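Local structure of ferritin light chain (Trichoplusia ni, 1Z6O) at residues Ala38-Ala43 with His106-Thr111; Lys46-Arg51 with Lys134-Arg139; Lys128-Gln133 with Glu173-Leu178; Leu56-Tyr61 with Lys74-Leu79. The protein forms, with twelve heavy chains, a secreted 24-subunit shell that stores iron, its light chains probably helping to nucleate the ferrihydrite core. All coordinates share one frame; numbering follows the deposited sequence.

Contact 1. Residues Ala38-Ala43 with His106-Thr111; sequences ATELQA and HSTMKT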
loop_
_atom_site.group_PDB
_atom_site.type_symbol
_atom_site.label_atom_id
_atom_site.label_comp_id
_atom_site.label_asym_id
_atom_site.label_seq_id
_atom_site.Cartn_x
_atom_site.Cartn_y
_atom_site.Cartn_z
ATOM N N ALA A 38 -14.695 17.025 -54.383
ATOM C CA ALA A 38 -13.368 16.424 -54.278
ATOM C C ALA A 38 -12.247 17.432 -54.492
ATOM O O ALA A 38 -11.271 17.458 -53.734
ATOM C CB ALA A 38 -13.236 15.253 -55.262
ATOM N N THR A 39 -12.368 18.278 -55.509
ATOM C CA THR A 39 -11.314 19.257 -55.742
ATOM C C THR A 39 -11.337 20.342 -54.669
ATOM O O THR A 39 -10.282 20.851 -54.281
ATOM C CB THR A 39 -11.431 19.906 -57.154
ATOM O OG1 THR A 39 -12.744 20.437 -57.324
ATOM C CG2 THR A 39 -11.176 18.862 -58.244
ATOM N N GLU A 40 -12.522 20.705 -54.181
ATOM C CA GLU A 40 -12.589 21.728 -53.127
ATOM C C GLU A 40 -11.915 21.230 -51.839
ATOM O O GLU A 40 -11.280 22.007 -51.130
ATOM C CB GLU A 40 -14.042 22.107 -52.817
ATOM C CG GLU A 40 -14.688 22.947 -53.912
ATOM C CD GLU A 40 -13.999 24.293 -54.099
ATOM O OE1 GLU A 40 -13.947 24.766 -55.256
ATOM O OE2 GLU A 40 -13.520 24.885 -53.099
ATOM N N LEU A 41 -12.056 19.943 -51.535
ATOM C CA LEU A 41 -11.425 19.412 -50.328
ATOM C C LEU A 41 -9.903 19.505 -50.475
ATOM O O LEU A 41 -9.194 19.840 -49.524
ATOM C CB LEU A 41 -11.859 17.966 -50.088
ATOM C CG LEU A 41 -11.495 17.432 -48.693
ATOM C CD1 LEU A 41 -12.235 18.257 -47.620
ATOM C CD2 LEU A 41 -11.863 15.945 -48.588
ATOM N N GLN A 42 -9.389 19.214 -51.669
ATOM C CA GLN A 42 -7.949 19.326 -51.896
ATOM C C GLN A 42 -7.506 20.780 -51.728
ATOM O O GLN A 42 -6.468 21.053 -51.120
ATOM C CB GLN A 42 -7.583 18.855 -53.307
ATOM C CG GLN A 42 -7.762 17.355 -53.522
ATOM C CD GLN A 42 -7.488 16.962 -54.961
ATOM O OE1 GLN A 42 -6.494 17.377 -55.537
ATOM N NE2 GLN A 42 -8.360 16.152 -55.538
ATOM N N ALA A 43 -8.275 21.717 -52.279
ATOM C CA ALA A 43 -7.924 23.134 -52.151
ATOM C C ALA A 43 -8.031 23.598 -50.688
ATOM O O ALA A 43 -7.386 24.564 -50.289
ATOM C CB ALA A 43 -8.842 24.005 -53.052
ATOM N N HIS A 106 -7.000 24.621 -57.211
ATOM C CA HIS A 106 -7.588 25.882 -56.788
ATOM C C HIS A 106 -9.054 25.714 -56.447
ATOM O O HIS A 106 -9.716 24.800 -56.931
ATOM C CB HIS A 106 -7.426 26.930 -57.891
ATOM C CG HIS A 106 -5.997 27.263 -58.189
ATOM N ND1 HIS A 106 -5.169 27.868 -57.267
ATOM C CD2 HIS A 106 -5.235 27.031 -59.284
ATOM C CE1 HIS A 106 -3.958 27.994 -57.781
ATOM N NE2 HIS A 106 -3.971 27.493 -59.004
ATOM N N SER A 107 -9.548 26.596 -55.589
ATOM C CA SER A 107 -10.941 26.582 -55.183
ATOM C C SER A 107 -11.739 27.384 -56.208
ATOM O O SER A 107 -11.192 28.263 -56.863
ATOM C CB SER A 107 -11.094 27.250 -53.817
ATOM O OG SER A 107 -12.464 27.404 -53.485
ATOM N N THR A 108 -13.025 27.085 -56.343
ATOM C CA THR A 108 -13.869 27.832 -57.268
ATOM C C THR A 108 -14.487 28.987 -56.502
ATOM O O THR A 108 -14.953 29.956 -57.094
ATOM C CB THR A 108 -15.023 26.983 -57.820
ATOM O OG1 THR A 108 -15.861 26.570 -56.737
ATOM C CG2 THR A 108 -14.494 25.760 -58.543
ATOM N N MET A 109 -14.492 28.887 -55.178
ATOM C CA MET A 109 -15.078 29.944 -54.369
ATOM C C MET A 109 -14.338 31.244 -54.622
ATOM O O MET A 109 -13.136 31.361 -54.367
ATOM C CB MET A 109 -15.029 29.598 -52.885
ATOM C CG MET A 109 -15.940 30.474 -52.046
ATOM S SD MET A 109 -15.795 30.138 -50.293
ATOM C CE MET A 109 -14.154 30.486 -50.123
ATOM N N LYS A 110 -15.077 32.218 -55.140
ATOM C CA LYS A 110 -14.536 33.529 -55.459
ATOM C C LYS A 110 -14.100 34.254 -54.194
ATOM O O LYS A 110 -14.921 34.796 -53.454
ATOM C CB LYS A 110 -15.590 34.330 -56.225
ATOM C CG LYS A 110 -16.009 33.633 -57.515
ATOM C CD LYS A 110 -17.384 34.058 -57.994
ATOM C CE LYS A 110 -17.824 33.195 -59.173
ATOM N NZ LYS A 110 -19.219 33.482 -59.603
ATOM N N THR A 111 -12.794 34.238 -53.952
ATOM C CA THR A 111 -12.212 34.877 -52.782
ATOM C C THR A 111 -11.206 35.937 -53.206
ATOM O O THR A 111 -10.278 35.656 -53.965
ATOM C CB THR A 111 -11.531 33.837 -51.912
HETATM O O HOH W 1 -12.534 23.121 -56.936
#

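Contact 2. Residues Lys46-Arg51 with Lys134-Arg139; sequences KLHLER and KELAER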
loop_
_atom_site.group_PDB
_atom_site.type_symbol
_atom_site.label_atom_id
_atom_site.label_comp_id
_atom_site.label_asym_id
_atom_site.label_seq_id
_atom_site.Cartn_x
_atom_site.Cartn_y
_atom_site.Cartn_z
ATOM N N LYS A 46 -4.847 22.865 -49.006
ATOM C CA LYS A 46 -3.891 23.871 -49.456
ATOM C C LYS A 46 -4.068 25.192 -48.705
ATOM O O LYS A 46 -3.085 25.859 -48.363
ATOM C CB LYS A 46 -4.058 24.084 -50.962
ATOM C CG LYS A 46 -3.172 25.168 -51.559
ATOM C CD LYS A 46 -3.472 25.316 -53.049
ATOM C CE LYS A 46 -2.909 26.607 -53.603
ATOM N NZ LYS A 46 -3.215 26.734 -55.051
ATOM N N LEU A 47 -5.315 25.578 -48.454
ATOM C CA LEU A 47 -5.570 26.820 -47.715
ATOM C C LEU A 47 -5.039 26.689 -46.280
ATOM O O LEU A 47 -4.423 27.619 -45.753
ATOM C CB LEU A 47 -7.076 27.134 -47.693
ATOM C CG LEU A 47 -7.522 28.397 -46.935
ATOM C CD1 LEU A 47 -6.835 29.643 -47.510
ATOM C CD2 LEU A 47 -9.048 28.530 -47.047
ATOM N N HIS A 48 -5.268 25.540 -45.643
ATOM C CA HIS A 48 -4.763 25.357 -44.280
ATOM C C HIS A 48 -3.239 25.372 -44.273
ATOM O O HIS A 48 -2.624 25.904 -43.357
ATOM C CB HIS A 48 -5.243 24.031 -43.665
ATOM C CG HIS A 48 -6.634 24.091 -43.109
ATOM N ND1 HIS A 48 -7.758 23.914 -43.888
ATOM C CD2 HIS A 48 -7.080 24.326 -41.849
ATOM C CE1 HIS A 48 -8.838 24.037 -43.132
ATOM N NE2 HIS A 48 -8.453 24.287 -41.891
ATOM N N LEU A 49 -2.632 24.779 -45.292
ATOM C CA LEU A 49 -1.170 24.733 -45.363
ATOM C C LEU A 49 -0.597 26.148 -45.446
ATOM O O LEU A 49 0.333 26.506 -44.716
ATOM C CB LEU A 49 -0.745 23.912 -46.591
ATOM C CG LEU A 49 0.756 23.825 -46.894
ATOM C CD1 LEU A 49 1.514 23.258 -45.678
ATOM C CD2 LEU A 49 0.954 22.927 -48.125
ATOM N N GLU A 50 -1.156 26.956 -46.340
ATOM C CA GLU A 50 -0.703 28.332 -46.503
ATOM C C GLU A 50 -0.925 29.123 -45.222
ATOM O O GLU A 50 -0.040 29.857 -44.776
ATOM C CB GLU A 50 -1.456 29.008 -47.664
ATOM C CG GLU A 50 -1.186 28.311 -48.999
ATOM C CD GLU A 50 -2.113 28.757 -50.131
ATOM O OE1 GLU A 50 -3.236 29.241 -49.846
ATOM O OE2 GLU A 50 -1.719 28.594 -51.310
ATOM N N ARG A 51 -2.104 28.991 -44.625
ATOM C CA ARG A 51 -2.360 29.732 -43.396
ATOM C C ARG A 51 -1.473 29.262 -42.245
ATOM O O ARG A 51 -1.102 30.083 -41.402
ATOM C CB ARG A 51 -3.834 29.632 -42.974
ATOM C CG ARG A 51 -4.792 30.377 -43.891
ATOM C CD ARG A 51 -4.429 31.860 -44.026
ATOM N NE ARG A 51 -5.406 32.548 -44.870
ATOM C CZ ARG A 51 -5.132 33.596 -45.638
ATOM N NH1 ARG A 51 -3.900 34.093 -45.678
ATOM N NH2 ARG A 51 -6.091 34.140 -46.380
ATOM N N LYS A 134 -12.553 33.403 -40.314
ATOM C CA LYS A 134 -13.886 33.464 -40.923
ATOM C C LYS A 134 -13.818 32.904 -42.348
ATOM O O LYS A 134 -14.756 32.256 -42.814
ATOM C CB LYS A 134 -14.417 34.900 -40.979
ATOM C CG LYS A 134 -14.866 35.449 -39.620
ATOM C CD LYS A 134 -15.559 36.817 -39.786
ATOM C CE LYS A 134 -15.974 37.376 -38.420
ATOM N NZ LYS A 134 -16.811 38.614 -38.544
ATOM N N GLU A 135 -12.714 33.165 -43.044
ATOM C CA GLU A 135 -12.563 32.643 -44.405
ATOM C C GLU A 135 -12.482 31.111 -44.361
ATOM O O GLU A 135 -13.097 30.433 -45.182
ATOM C CB GLU A 135 -11.311 33.225 -45.088
ATOM C CG GLU A 135 -11.045 32.598 -46.470
ATOM C CD GLU A 135 -9.801 33.155 -47.169
ATOM O OE1 GLU A 135 -8.721 33.230 -46.541
ATOM O OE2 GLU A 135 -9.909 33.507 -48.361
ATOM N N LEU A 136 -11.727 30.555 -43.412
ATOM C CA LEU A 136 -11.653 29.091 -43.300
ATOM C C LEU A 136 -13.042 28.524 -42.992
ATOM O O LEU A 136 -13.433 27.473 -43.516
ATOM C CB LEU A 136 -10.693 28.675 -42.177
ATOM C CG LEU A 136 -9.194 28.843 -42.453
ATOM C CD1 LEU A 136 -8.401 28.679 -41.153
ATOM C CD2 LEU A 136 -8.755 27.801 -43.479
ATOM N N ALA A 137 -13.783 29.216 -42.132
ATOM C CA ALA A 137 -15.117 28.759 -41.741
ATOM C C ALA A 137 -16.104 28.828 -42.902
ATOM O O ALA A 137 -16.888 27.902 -43.109
ATOM C CB ALA A 137 -15.636 29.591 -40.553
ATOM N N GLU A 138 -16.077 29.920 -43.660
ATOM C CA GLU A 138 -17.000 30.050 -44.781
ATOM C C GLU A 138 -16.631 29.099 -45.915
ATOM O O GLU A 138 -17.497 28.681 -46.686
ATOM C CB GLU A 138 -17.062 31.510 -45.253
ATOM C CG GLU A 138 -17.765 32.384 -44.196
ATOM C CD GLU A 138 -17.861 33.847 -44.571
ATOM O OE1 GLU A 138 -17.178 34.262 -45.526
ATOM O OE2 GLU A 138 -18.615 34.588 -43.898
ATOM N N ARG A 139 -15.353 28.751 -46.019
ATOM C CA ARG A 139 -14.947 27.794 -47.045
ATOM C C ARG A 139 -15.541 26.432 -46.642
ATOM O O ARG A 139 -15.996 25.676 -47.495
ATOM C CB ARG A 139 -13.419 27.700 -47.141
ATOM C CG ARG A 139 -12.925 26.745 -48.245
ATOM C CD ARG A 139 -13.202 27.300 -49.650
ATOM N NE ARG A 139 -12.345 28.446 -49.958
ATOM C CZ ARG A 139 -11.061 28.361 -50.307
ATOM N NH1 ARG A 139 -10.454 27.175 -50.408
ATOM N NH2 ARG A 139 -10.377 29.471 -50.545
HETATM O O HOH W 2 -8.043 31.778 -44.429
#

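Contact 3. Residues Lys128-Gln133 with Glu173-Leu178; sequences KALDTQ and EKIRTL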
loop_
_atom_site.group_PDB
_atom_site.type_symbol
_atom_site.label_atom_id
_atom_site.label_comp_id
_atom_site.label_asym_id
_atom_site.label_seq_id
_atom_site.Cartn_x
_atom_site.Cartn_y
_atom_site.Cartn_z
ATOM N N LYS A 128 -6.744 40.507 -38.581
ATOM C CA LYS A 128 -6.392 39.634 -39.695
ATOM C C LYS A 128 -6.629 38.177 -39.303
ATOM O O LYS A 128 -7.079 37.383 -40.121
ATOM C CB LYS A 128 -4.919 39.823 -40.089
ATOM C CG LYS A 128 -4.549 39.196 -41.443
ATOM C CD LYS A 128 -5.258 39.946 -42.581
ATOM C CE LYS A 128 -4.617 39.728 -43.951
ATOM N NZ LYS A 128 -4.810 38.356 -44.509
ATOM N N ALA A 129 -6.311 37.815 -38.062
ATOM C CA ALA A 129 -6.541 36.438 -37.624
ATOM C C ALA A 129 -8.049 36.152 -37.687
ATOM O O ALA A 129 -8.478 35.089 -38.142
ATOM C CB ALA A 129 -6.024 36.234 -36.189
ATOM N N LEU A 130 -8.852 37.109 -37.229
ATOM C CA LEU A 130 -10.303 36.943 -37.248
ATOM C C LEU A 130 -10.784 36.751 -38.694
ATOM O O LEU A 130 -11.544 35.821 -38.978
ATOM C CB LEU A 130 -10.992 38.166 -36.620
ATOM C CG LEU A 130 -12.529 38.198 -36.645
ATOM C CD1 LEU A 130 -13.099 37.004 -35.858
ATOM C CD2 LEU A 130 -13.013 39.526 -36.023
ATOM N N ASP A 131 -10.342 37.617 -39.607
ATOM C CA ASP A 131 -10.739 37.498 -41.015
ATOM C C ASP A 131 -10.328 36.164 -41.640
ATOM O O ASP A 131 -11.105 35.549 -42.371
ATOM C CB ASP A 131 -10.119 38.608 -41.878
ATOM C CG ASP A 131 -10.676 39.991 -41.562
ATOM O OD1 ASP A 131 -11.848 40.100 -41.140
ATOM O OD2 ASP A 131 -9.935 40.979 -41.760
ATOM N N THR A 132 -9.102 35.718 -41.381
ATOM C CA THR A 132 -8.661 34.457 -41.975
ATOM C C THR A 132 -9.406 33.259 -41.387
ATOM O O THR A 132 -9.633 32.277 -42.091
ATOM C CB THR A 132 -7.122 34.248 -41.838
ATOM O OG1 THR A 132 -6.749 34.274 -40.459
ATOM C CG2 THR A 132 -6.370 35.341 -42.583
ATOM N N GLN A 133 -9.790 33.322 -40.112
ATOM C CA GLN A 133 -10.548 32.210 -39.531
ATOM C C GLN A 133 -11.972 32.220 -40.110
ATOM O O GLN A 133 -12.533 31.163 -40.386
ATOM C CB GLN A 133 -10.566 32.293 -37.993
ATOM C CG GLN A 133 -9.191 31.956 -37.362
ATOM C CD GLN A 133 -8.823 30.483 -37.519
ATOM O OE1 GLN A 133 -7.729 30.129 -37.980
ATOM N NE2 GLN A 133 -9.734 29.624 -37.131
ATOM N N GLU A 173 -16.229 28.664 -32.098
ATOM C CA GLU A 173 -15.545 29.020 -30.851
ATOM C C GLU A 173 -14.342 29.924 -31.110
ATOM O O GLU A 173 -14.135 30.919 -30.404
ATOM C CB GLU A 173 -15.048 27.756 -30.136
ATOM C CG GLU A 173 -16.140 26.815 -29.654
ATOM C CD GLU A 173 -16.998 27.430 -28.561
ATOM O OE1 GLU A 173 -16.451 28.192 -27.733
ATOM O OE2 GLU A 173 -18.215 27.143 -28.522
ATOM N N LYS A 174 -13.532 29.573 -32.106
ATOM C CA LYS A 174 -12.344 30.375 -32.411
ATOM C C LYS A 174 -12.697 31.776 -32.874
ATOM O O LYS A 174 -12.046 32.749 -32.495
ATOM C CB LYS A 174 -11.496 29.724 -33.512
ATOM C CG LYS A 174 -10.647 28.543 -33.080
ATOM C CD LYS A 174 -9.770 28.091 -34.250
ATOM C CE LYS A 174 -8.843 26.943 -33.875
ATOM N NZ LYS A 174 -7.979 26.506 -35.025
ATOM N N ILE A 175 -13.711 31.872 -33.728
ATOM C CA ILE A 175 -14.121 33.164 -34.252
ATOM C C ILE A 175 -14.695 34.024 -33.130
ATOM O O ILE A 175 -14.400 35.213 -33.045
ATOM C CB ILE A 175 -15.132 32.959 -35.408
ATOM C CG1 ILE A 175 -14.362 32.445 -36.642
ATOM C CG2 ILE A 175 -15.879 34.266 -35.725
ATOM C CD1 ILE A 175 -15.255 31.837 -37.733
ATOM N N ARG A 176 -15.496 33.427 -32.255
ATOM C CA ARG A 176 -16.058 34.199 -31.147
ATOM C C ARG A 176 -14.933 34.693 -30.227
ATOM O O ARG A 176 -14.959 35.826 -29.742
ATOM C CB ARG A 176 -17.049 33.342 -30.347
ATOM C CG ARG A 176 -17.529 34.006 -29.039
ATOM C CD ARG A 176 -18.220 35.369 -29.285
ATOM N NE ARG A 176 -18.656 35.944 -28.005
ATOM C CZ ARG A 176 -17.858 36.598 -27.166
ATOM N NH1 ARG A 176 -16.574 36.790 -27.471
ATOM N NH2 ARG A 176 -18.329 37.011 -25.990
ATOM N N THR A 177 -13.946 33.840 -29.983
ATOM C CA THR A 177 -12.818 34.222 -29.124
ATOM C C THR A 177 -12.037 35.398 -29.722
ATOM O O THR A 177 -11.754 36.386 -29.032
ATOM C CB THR A 177 -11.861 33.028 -28.915
ATOM O OG1 THR A 177 -12.562 31.999 -28.209
ATOM C CG2 THR A 177 -10.625 33.444 -28.099
ATOM N N LEU A 178 -11.695 35.295 -31.004
ATOM C CA LEU A 178 -10.954 36.361 -31.674
ATOM C C LEU A 178 -11.772 37.646 -31.772
ATOM O O LEU A 178 -11.228 38.743 -31.624
ATOM C CB LEU A 178 -10.511 35.901 -33.073
ATOM C CG LEU A 178 -9.419 34.822 -33.051
ATOM C CD1 LEU A 178 -9.221 34.234 -34.456
ATOM C CD2 LEU A 178 -8.108 35.450 -32.557
HETATM O O HOH W 3 -5.798 27.442 -37.359
HETATM O O HOH W 4 -9.202 26.973 -37.479
#

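Contact 4. Residues Leu56-Tyr61 with Lys74-Leu79; sequences LLSAAY and KLFKKL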
loop_
_atom_site.group_PDB
_atom_site.type_symbol
_atom_site.label_atom_id
_atom_site.label_comp_id
_atom_site.label_asym_id
_atom_site.label_seq_id
_atom_site.Cartn_x
_atom_site.Cartn_y
_atom_site.Cartn_z
ATOM N N LEU A 56 2.558 31.112 -38.540
ATOM C CA LEU A 56 3.887 30.879 -37.986
ATOM C C LEU A 56 4.715 32.166 -38.067
ATOM O O LEU A 56 5.445 32.503 -37.131
ATOM C CB LEU A 56 4.587 29.742 -38.748
ATOM C CG LEU A 56 5.991 29.415 -38.222
ATOM C CD1 LEU A 56 5.869 28.917 -36.787
ATOM C CD2 LEU A 56 6.645 28.342 -39.083
ATOM N N LEU A 57 4.606 32.893 -39.178
ATOM C CA LEU A 57 5.353 34.145 -39.327
ATOM C C LEU A 57 4.840 35.200 -38.343
ATOM O O LEU A 57 5.623 35.994 -37.829
ATOM C CB LEU A 57 5.271 34.663 -40.771
ATOM C CG LEU A 57 5.972 33.751 -41.801
ATOM C CD1 LEU A 57 5.738 34.299 -43.207
ATOM C CD2 LEU A 57 7.469 33.665 -41.503
ATOM N N SER A 58 3.533 35.231 -38.089
ATOM C CA SER A 58 3.005 36.178 -37.100
ATOM C C SER A 58 3.535 35.798 -35.716
ATOM O O SER A 58 3.885 36.672 -34.923
ATOM C CB SER A 58 1.469 36.161 -37.066
ATOM O OG SER A 58 0.935 36.797 -38.213
ATOM N N ALA A 59 3.585 34.500 -35.413
ATOM C CA ALA A 59 4.098 34.067 -34.112
ATOM C C ALA A 59 5.552 34.529 -33.958
ATOM O O ALA A 59 5.965 34.971 -32.881
ATOM C CB ALA A 59 4.018 32.544 -33.978
ATOM N N ALA A 60 6.324 34.420 -35.038
ATOM C CA ALA A 60 7.727 34.843 -35.016
ATOM C C ALA A 60 7.815 36.353 -34.801
ATOM O O ALA A 60 8.572 36.825 -33.954
ATOM C CB ALA A 60 8.424 34.462 -36.347
ATOM N N TYR A 61 7.033 37.114 -35.561
ATOM C CA TYR A 61 7.069 38.565 -35.423
ATOM C C TYR A 61 6.794 39.020 -33.984
ATOM O O TYR A 61 7.481 39.902 -33.469
ATOM C CB TYR A 61 6.055 39.227 -36.356
ATOM C CG TYR A 61 6.092 40.736 -36.277
ATOM C CD1 TYR A 61 7.166 41.453 -36.806
ATOM C CD2 TYR A 61 5.067 41.450 -35.647
ATOM C CE1 TYR A 61 7.225 42.844 -36.712
ATOM C CE2 TYR A 61 5.116 42.846 -35.546
ATOM C CZ TYR A 61 6.199 43.530 -36.082
ATOM O OH TYR A 61 6.258 44.894 -35.996
ATOM N N LYS A 74 2.064 33.109 -28.679
ATOM C CA LYS A 74 1.493 31.806 -28.342
ATOM C C LYS A 74 0.157 31.590 -29.071
ATOM O O LYS A 74 -0.154 30.477 -29.514
ATOM C CB LYS A 74 1.268 31.727 -26.829
ATOM C CG LYS A 74 0.774 30.385 -26.328
ATOM C CD LYS A 74 0.591 30.424 -24.807
ATOM C CE LYS A 74 0.207 29.058 -24.262
ATOM N NZ LYS A 74 -0.057 29.105 -22.796
ATOM N N LEU A 75 -0.635 32.653 -29.183
ATOM C CA LEU A 75 -1.924 32.575 -29.870
ATOM C C LEU A 75 -1.697 32.164 -31.329
ATOM O O LEU A 75 -2.356 31.253 -31.845
ATOM C CB LEU A 75 -2.638 33.940 -29.809
ATOM C CG LEU A 75 -4.023 34.071 -30.473
ATOM C CD1 LEU A 75 -4.760 35.294 -29.921
ATOM C CD2 LEU A 75 -3.864 34.214 -31.979
ATOM N N PHE A 76 -0.758 32.829 -31.995
ATOM C CA PHE A 76 -0.486 32.504 -33.393
ATOM C C PHE A 76 0.194 31.162 -33.587
ATOM O O PHE A 76 -0.041 30.484 -34.582
ATOM C CB PHE A 76 0.337 33.609 -34.051
ATOM C CG PHE A 76 -0.491 34.786 -34.458
ATOM C CD1 PHE A 76 -0.466 35.968 -33.720
ATOM C CD2 PHE A 76 -1.340 34.695 -35.563
ATOM C CE1 PHE A 76 -1.285 37.051 -34.078
ATOM C CE2 PHE A 76 -2.159 35.766 -35.932
ATOM C CZ PHE A 76 -2.130 36.947 -35.184
ATOM N N LYS A 77 1.031 30.771 -32.636
ATOM C CA LYS A 77 1.707 29.485 -32.739
ATOM C C LYS A 77 0.662 28.365 -32.660
ATOM O O LYS A 77 0.744 27.353 -33.368
ATOM C CB LYS A 77 2.733 29.364 -31.610
ATOM C CG LYS A 77 3.399 28.004 -31.500
ATOM C CD LYS A 77 4.146 27.635 -32.757
ATOM C CE LYS A 77 4.914 26.335 -32.529
ATOM N NZ LYS A 77 5.368 25.753 -33.804
ATOM N N LYS A 78 -0.333 28.546 -31.800
ATOM C CA LYS A 78 -1.390 27.546 -31.673
ATOM C C LYS A 78 -2.211 27.476 -32.973
ATOM O O LYS A 78 -2.543 26.386 -33.444
ATOM C CB LYS A 78 -2.296 27.883 -30.489
ATOM C CG LYS A 78 -3.437 26.896 -30.302
ATOM C CD LYS A 78 -4.202 27.167 -29.014
ATOM C CE LYS A 78 -5.330 26.160 -28.826
ATOM N NZ LYS A 78 -6.094 26.406 -27.570
ATOM N N LEU A 79 -2.551 28.629 -33.542
ATOM C CA LEU A 79 -3.287 28.652 -34.813
ATOM C C LEU A 79 -2.463 27.965 -35.910
ATOM O O LEU A 79 -3.009 27.252 -36.757
ATOM C CB LEU A 79 -3.581 30.093 -35.249
ATOM C CG LEU A 79 -4.624 30.863 -34.426
ATOM C CD1 LEU A 79 -4.796 32.261 -35.019
ATOM C CD2 LEU A 79 -5.959 30.111 -34.437
#

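Contact 1. Residues Ala38-Ala43 with His106-Thr111
Glu40, near the start of helix 37-61, receives at its carboxylate the long crossover connection of the ferritin four-helix bundle, which runs from helix 70-96 to helix 122-148. From CB the chain leaves with CG anti to the carbonyl carbon (chi1 -73°) and bends again at chi2, which swings CD over to Ser107 and Thr108. Glu40 OE1 accepts two protein donors: the backbone N of Thr108 at 2.7 Å, a nearly straight bond on the syn lone pair, and Thr108 OG1 at 3.0 Å from above the carboxylate plane. Glu40 OE2 offers its own syn lone pair to Ser107 OG, 2.8 Å away. Ser107 OG in turn accepts from Met109 N at 3.0 Å, closing an ST turn. A water lying 2.7 Å from Glu40 OE1 also joins Thr39 OG1 and the carbonyl of His106. One helical turn on, Ala43 CB packs 3.7 Å from Ser107 N. Tyr142 of helix 122-148 hydrogen-bonds to Thr108 OG1, so the loop is held from two helices. With three protein donors and a water on its two oxygens, the buried carboxylate is well compensated, which would favour its charged form and fix the local course of the loop.

Contact 2. Residues Lys46-Arg51 with Lys134-Arg139
Glu135 is the first residue of 134-139 to touch 46-51, where helices 122-148 and 37-61 of the ferritin four-helix bundle run antiparallel with local axes 11.3 Å apart. Its chain leaves with CG anti to the backbone N and stays extended beyond CG, so that Glu135 OE1 takes Arg51 NH2 at 2.8 Å on its syn lone pair. This salt bridge is almost straight (171°) and lies in the guanidinium plane, although the carboxylate is turned 32° from that plane. A water 2.8 Å from Arg51 NE donates to the same OE1, while Arg51 NH1 turns to Asp54. Leu136 follows with its CD2 methyl 3.7 Å from Leu47 CD2. Leu136 CD2 also sits over one face of the His48 imidazole, 3.9 Å from the ring centroid, in a CH-pi contact; His48 ND1 is hydrogen-bonded to the carbonyl of Tyr44. A turn later Arg139, bent at chi2 and chi3, meets Leu47 tip to tip, its CZ 3.8 Å from Leu47 CD2, which lies over one guanidinium face. The pairing thus combines leucine methyls, which also cover one face each of His48 and Arg139, with one salt bridge, where Arg51 and water would stabilise the charge of Glu135.

Contact 3. Residues Lys128-Gln133 with Glu173-Leu178
Two neighbouring antiparallel helices of the ferritin four-helix bundle, 122-148 and 157-190, meet here, with local axes 9.4 Å apart and crossing at -158°. Leu130 sends CD1 across at about a right angle to Ile175, where it rests 3.6 Å from Ile175 O and 3.9 Å from Ile175 CG2. The same methyl reaches the CB of Leu178, at the place where the two backbones come nearest. Leu178, its CG anti to the carbonyl carbon, directs CD1 between Ala129 and the aliphatic part of Gln133, ending 3.7 Å from Gln133 CG. Gln133 bends at chi2 (-69°), so its CB and CG pack like a hydrocarbon against Ile175 and Leu178 while the amide lies against the extended Lys174 chain, NE2 3.3 Å from Lys174 CD. The polar ends are joined through solvent: a water accepts from Gln133 NE2 at 2.7 Å and from Lys174 NZ at 2.8 Å, and a second water connects Gln133 OE1 to NZ by weak bonds. Glu82 of helix 70-96 pairs with NZ in a salt bridge. An alanine at Gln133 would remove the CG that Leu178 touches and the amide that holds the bridging waters, and would probably loosen this side of the interface and leave Lys174 less well positioned. A leucine and isoleucine seam bordered by a glutamine, a lysine and ordered water is how the two helices pair at this level of the antiparallel ferritin four-helix bundle.

Contact 4. Residues Leu56-Tyr61 with Lys74-Leu79
Leu56 begins the approach of helix 37-61 to helix 70-96, successive antiparallel helices of the ferritin four-helix bundle joined by a short connection. Its CB points away from the other helix, yet Leu56 CD1 lies 4.4 Å from Lys77 NZ, an ammonium that is salt-bridged to Asp81. Ser58 carries the aromatic part of the contact: its CB sits over one face of the Phe76 ring, 3.6 Å from the centroid and 16° off the ring normal, a CH-pi arrangement displaced slightly toward the CG-CD2 side. Its OG, anti to the carbonyl carbon, hydrogen-bonds to Tyr116. On the opposite face Leu75 CD2 stands over the centre, so the ring is sandwiched between a serine and a leucine. Ala59 marks the closest backbone approach, CA to CA with Phe76 at 4.9 Å; Ala59 CB lies 3.8 Å from Phe76 CB and 3.7 Å from Lys77 N. Replacing Phe76 by an alanine would remove the ring between Ser58 and Leu75 and would probably leave poorer packing toward Ala129 of helix 122-148. The local axes pass only 7.6 Å apart, at -161°, consistent with the small side chains of Ser58 and Ala59 at the interface. Between 56-61 and 74-79 the contact is thus van der Waals and CH-pi, its polar groups finding partners outside: Ala59 O accepts from Ser73 OG, just before 74-79.

From the N terminus, helix 37-61 contributes in turn to contacts 1, 2 and 4. Contact 4 is the first to close, pairing the end of this helix with helix 70-96 across a short connection. It is nested inside the larger loops closed by contacts 1 and 2. Contact 1 brings the loop after helix 70-96 back to the start of helix 37-61, and contact 2 joins the middle of that helix to helix 122-148, crossing contact 1. Contact 3 then pairs helix 122-148 with helix 157-190; it crosses contact 2 and follows contacts 1 and 4 in series. Contacts 1 and 4 lie on opposite sides of the chain's centre, about 26 Å apart between centres.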